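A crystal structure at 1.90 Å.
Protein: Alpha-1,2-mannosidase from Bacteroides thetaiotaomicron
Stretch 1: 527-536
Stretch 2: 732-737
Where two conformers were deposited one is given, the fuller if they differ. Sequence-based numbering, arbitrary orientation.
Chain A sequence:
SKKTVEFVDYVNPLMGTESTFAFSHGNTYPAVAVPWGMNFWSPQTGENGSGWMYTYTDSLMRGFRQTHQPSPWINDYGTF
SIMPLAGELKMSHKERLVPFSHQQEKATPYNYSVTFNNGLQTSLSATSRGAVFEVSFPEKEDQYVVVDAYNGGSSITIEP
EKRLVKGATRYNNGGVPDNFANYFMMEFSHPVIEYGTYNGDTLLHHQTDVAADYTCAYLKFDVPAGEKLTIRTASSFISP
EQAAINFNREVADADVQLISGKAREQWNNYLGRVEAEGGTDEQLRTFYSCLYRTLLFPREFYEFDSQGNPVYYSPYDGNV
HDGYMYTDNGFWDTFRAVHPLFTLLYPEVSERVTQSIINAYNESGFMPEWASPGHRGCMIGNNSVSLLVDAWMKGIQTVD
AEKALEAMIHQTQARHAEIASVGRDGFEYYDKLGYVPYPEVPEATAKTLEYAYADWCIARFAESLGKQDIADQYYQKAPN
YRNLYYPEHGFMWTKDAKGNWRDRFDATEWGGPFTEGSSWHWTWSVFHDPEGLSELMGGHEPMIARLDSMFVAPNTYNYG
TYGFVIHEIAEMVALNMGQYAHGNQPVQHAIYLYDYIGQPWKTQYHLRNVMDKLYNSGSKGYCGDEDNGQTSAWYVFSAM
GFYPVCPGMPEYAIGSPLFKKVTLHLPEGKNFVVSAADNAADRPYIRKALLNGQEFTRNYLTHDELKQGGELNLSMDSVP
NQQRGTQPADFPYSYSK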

# COMPACT_ATOMS: atom_id res chain seq x y z
N PHE A 527 17.13 -16.32 -16.98
CA PHE A 527 18.45 -16.51 -16.41
C PHE A 527 19.47 -17.13 -17.36
O PHE A 527 20.65 -17.11 -17.07
N HIS A 528 19.01 -17.68 -18.48
CA HIS A 528 19.93 -18.13 -19.53
C HIS A 528 20.38 -16.99 -20.44
O HIS A 528 21.26 -17.17 -21.31
N ASP A 529 19.80 -15.80 -20.26
CA ASP A 529 20.15 -14.68 -21.14
C ASP A 529 19.97 -13.28 -20.51
O ASP A 529 19.22 -12.46 -21.02
N PRO A 530 20.65 -13.01 -19.39
CA PRO A 530 20.54 -11.67 -18.82
C PRO A 530 20.90 -10.56 -19.82
O PRO A 530 20.28 -9.51 -19.81
N GLU A 531 21.90 -10.80 -20.68
CA GLU A 531 22.28 -9.77 -21.65
C GLU A 531 21.13 -9.53 -22.63
O GLU A 531 20.83 -8.38 -22.98
N GLY A 532 20.47 -10.59 -23.08
CA GLY A 532 19.33 -10.42 -23.97
C GLY A 532 18.17 -9.71 -23.28
O GLY A 532 17.43 -8.94 -23.90
N LEU A 533 17.97 -9.97 -21.99
CA LEU A 533 16.94 -9.24 -21.26
C LEU A 533 17.30 -7.75 -21.18
O LEU A 533 16.43 -6.89 -21.38
N SER A 534 18.56 -7.44 -20.89
CA SER A 534 18.94 -6.04 -20.82
C SER A 534 18.73 -5.37 -22.17
O SER A 534 18.37 -4.20 -22.23
N GLU A 535 18.94 -6.10 -23.26
CA GLU A 535 18.67 -5.56 -24.59
C GLU A 535 17.21 -5.16 -24.74
O GLU A 535 16.89 -4.10 -25.27
N LEU A 536 16.31 -6.04 -24.30
CA LEU A 536 14.90 -5.72 -24.31
C LEU A 536 14.64 -4.44 -23.51
O LEU A 536 13.86 -3.60 -23.92
N PRO A 732 29.35 -13.09 -16.34
CA PRO A 732 29.03 -14.50 -16.59
C PRO A 732 28.24 -14.68 -17.89
O PRO A 732 28.04 -13.72 -18.66
N TYR A 733 27.81 -15.92 -18.14
CA TYR A 733 27.21 -16.30 -19.42
C TYR A 733 25.89 -15.61 -19.75
O TYR A 733 25.05 -15.40 -18.88
N SER A 734 25.70 -15.26 -21.01
CA SER A 734 24.36 -15.00 -21.53
C SER A 734 24.28 -15.65 -22.88
O SER A 734 25.25 -15.64 -23.65
N TYR A 735 23.11 -16.19 -23.21
CA TYR A 735 22.91 -16.75 -24.52
C TYR A 735 23.23 -15.75 -25.65
O TYR A 735 23.84 -16.12 -26.67
N SER A 736 22.83 -14.49 -25.49
CA SER A 736 22.99 -13.54 -26.60
C SER A 736 24.34 -12.84 -26.60
O SER A 736 24.63 -12.06 -27.48
N LYS A 737 25.17 -13.15 -25.63
CA LYS A 737 26.50 -12.54 -25.54
C LYS A 737 27.57 -13.48 -26.06
O LYS A 737 27.82 -13.52 -27.27

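A single carboxylate oxygen, Asp529 OD1, caps a helix and anchors the chain's C-terminal segment at once. Asp529 sits at the N-cap of helix 530-536 and accepts from Gly532 N at OD1 (3.0 Å); the same OD1 accepts from Ser736 N (2.9 Å) and from Ser736 OG (2.9 Å). Its CA-to-CB bond runs sideways, but the t rotamer (chi1 -157°) brings the carboxylate nearer the second stretch, while OD2 lies at the edge of the Tyr735 ring, near its plane, and is hydrogen-bonded elsewhere in the structure. Ser736 points toward the helix start in rotamer p, in the one of two deposited conformers given here. Its OG also comes within 3.0 Å of Gly532 N, but the angle is too poor for a hydrogen bond. Gly532 keeps this corner open: an ideal CB there would lie 2.3 Å from Asp529 OD2, a clash, and 3.2 Å from Ser736 OG.

A second serine serves the first turn of the helix. Ser734, rotamer m, accepts from Glu531 N at OG (2.9 Å) and packs that oxygen 3.3 Å from Pro530 CD. Backbone pairing adds Tyr735 N to His528 O (2.8 Å), and Tyr733 CE2 approaches the same His528 O at 3.5 Å, with the ring oblique to it. Tyr735 starts toward the first stretch, yet its t rotamer leads the ring end away. Glu531, also t, does likewise: its CB lies 3.3 Å from Ser734 OG and its CG 4.1 Å from Lys737 CB. Lys737 closes the type I turn begun at Ser734, and its NZ reaches back to Pro732 O (2.8 Å). Water 1 bridges the backbones, donating to Phe527 O (2.9 Å) and Tyr733 O (2.9 Å).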

# COMPACT_ATOMS: atom_id res chain seq x y z
CB PHE A 527 18.39 -17.27 -15.08
CG PHE A 527 17.14 -18.06 -14.89
CD1 PHE A 527 17.06 -19.37 -15.33
CD2 PHE A 527 16.04 -17.49 -14.27
CE1 PHE A 527 15.90 -20.10 -15.16
CE2 PHE A 527 14.86 -18.22 -14.09
CZ PHE A 527 14.81 -19.53 -14.54
CB HIS A 528 19.31 -19.28 -20.34
CG HIS A 528 18.06 -18.90 -21.08
ND1 HIS A 528 16.88 -18.56 -20.44
CD2 HIS A 528 17.80 -18.84 -22.41
CE1 HIS A 528 15.95 -18.29 -21.34
NE2 HIS A 528 16.49 -18.44 -22.55
CB ASP A 529 19.32 -14.77 -22.44
CG ASP A 529 19.96 -14.04 -23.60
OD1 ASP A 529 21.08 -13.48 -23.44
OD2 ASP A 529 19.35 -14.03 -24.70
CB PRO A 530 21.54 -11.70 -17.66
CG PRO A 530 21.58 -13.16 -17.24
CD PRO A 530 21.48 -13.91 -18.57
CB GLU A 531 23.57 -10.17 -22.39
CG GLU A 531 24.05 -9.15 -23.42
CD GLU A 531 24.45 -7.80 -22.81
OE1 GLU A 531 24.83 -7.74 -21.61
OE2 GLU A 531 24.40 -6.79 -23.55
CB LEU A 533 16.71 -9.84 -19.86
CG LEU A 533 15.58 -9.18 -19.05
CD1 LEU A 533 14.25 -9.29 -19.81
CD2 LEU A 533 15.46 -9.81 -17.67
CB SER A 534 20.37 -5.84 -20.32
OG SER A 534 21.30 -5.98 -21.38
CB GLU A 535 19.01 -6.56 -25.70
CG GLU A 535 20.49 -6.75 -25.93
CD GLU A 535 20.77 -7.87 -26.93
OE1 GLU A 535 21.97 -8.11 -27.20
OE2 GLU A 535 19.81 -8.50 -27.44
CB LEU A 536 14.07 -6.88 -23.72
CG LEU A 536 14.04 -8.16 -24.56
CD1 LEU A 536 13.23 -9.23 -23.86
CD2 LEU A 536 13.49 -7.90 -25.96
CB PRO A 732 28.19 -14.90 -15.36
CG PRO A 732 28.36 -13.77 -14.37
CD PRO A 732 28.59 -12.55 -15.21
CB TYR A 733 26.99 -17.82 -19.43
CG TYR A 733 26.23 -18.35 -20.63
CD1 TYR A 733 26.89 -18.69 -21.80
CD2 TYR A 733 24.85 -18.55 -20.56
CE1 TYR A 733 26.21 -19.19 -22.88
CE2 TYR A 733 24.16 -19.05 -21.65
CZ TYR A 733 24.85 -19.37 -22.80
OH TYR A 733 24.20 -19.88 -23.87
CB SER A 734 24.09 -13.50 -21.71
OG SER A 734 23.91 -12.85 -20.46
CB TYR A 735 21.48 -17.27 -24.67
CG TYR A 735 21.24 -17.77 -26.07
CD1 TYR A 735 21.93 -18.87 -26.55
CD2 TYR A 735 20.37 -17.11 -26.93
CE1 TYR A 735 21.75 -19.32 -27.83
CE2 TYR A 735 20.17 -17.57 -28.22
CZ TYR A 735 20.87 -18.67 -28.66
OH TYR A 735 20.70 -19.12 -29.94
CB SER A 736 21.85 -12.51 -26.62
OG SER A 736 21.95 -11.65 -25.51
CB LYS A 737 26.79 -12.15 -24.09
CG LYS A 737 28.20 -12.48 -23.66
CD LYS A 737 28.40 -12.16 -22.19
CE LYS A 737 29.08 -13.32 -21.50
NZ LYS A 737 29.98 -12.80 -20.47
O HOH W 1 23.52 -17.23 -17.28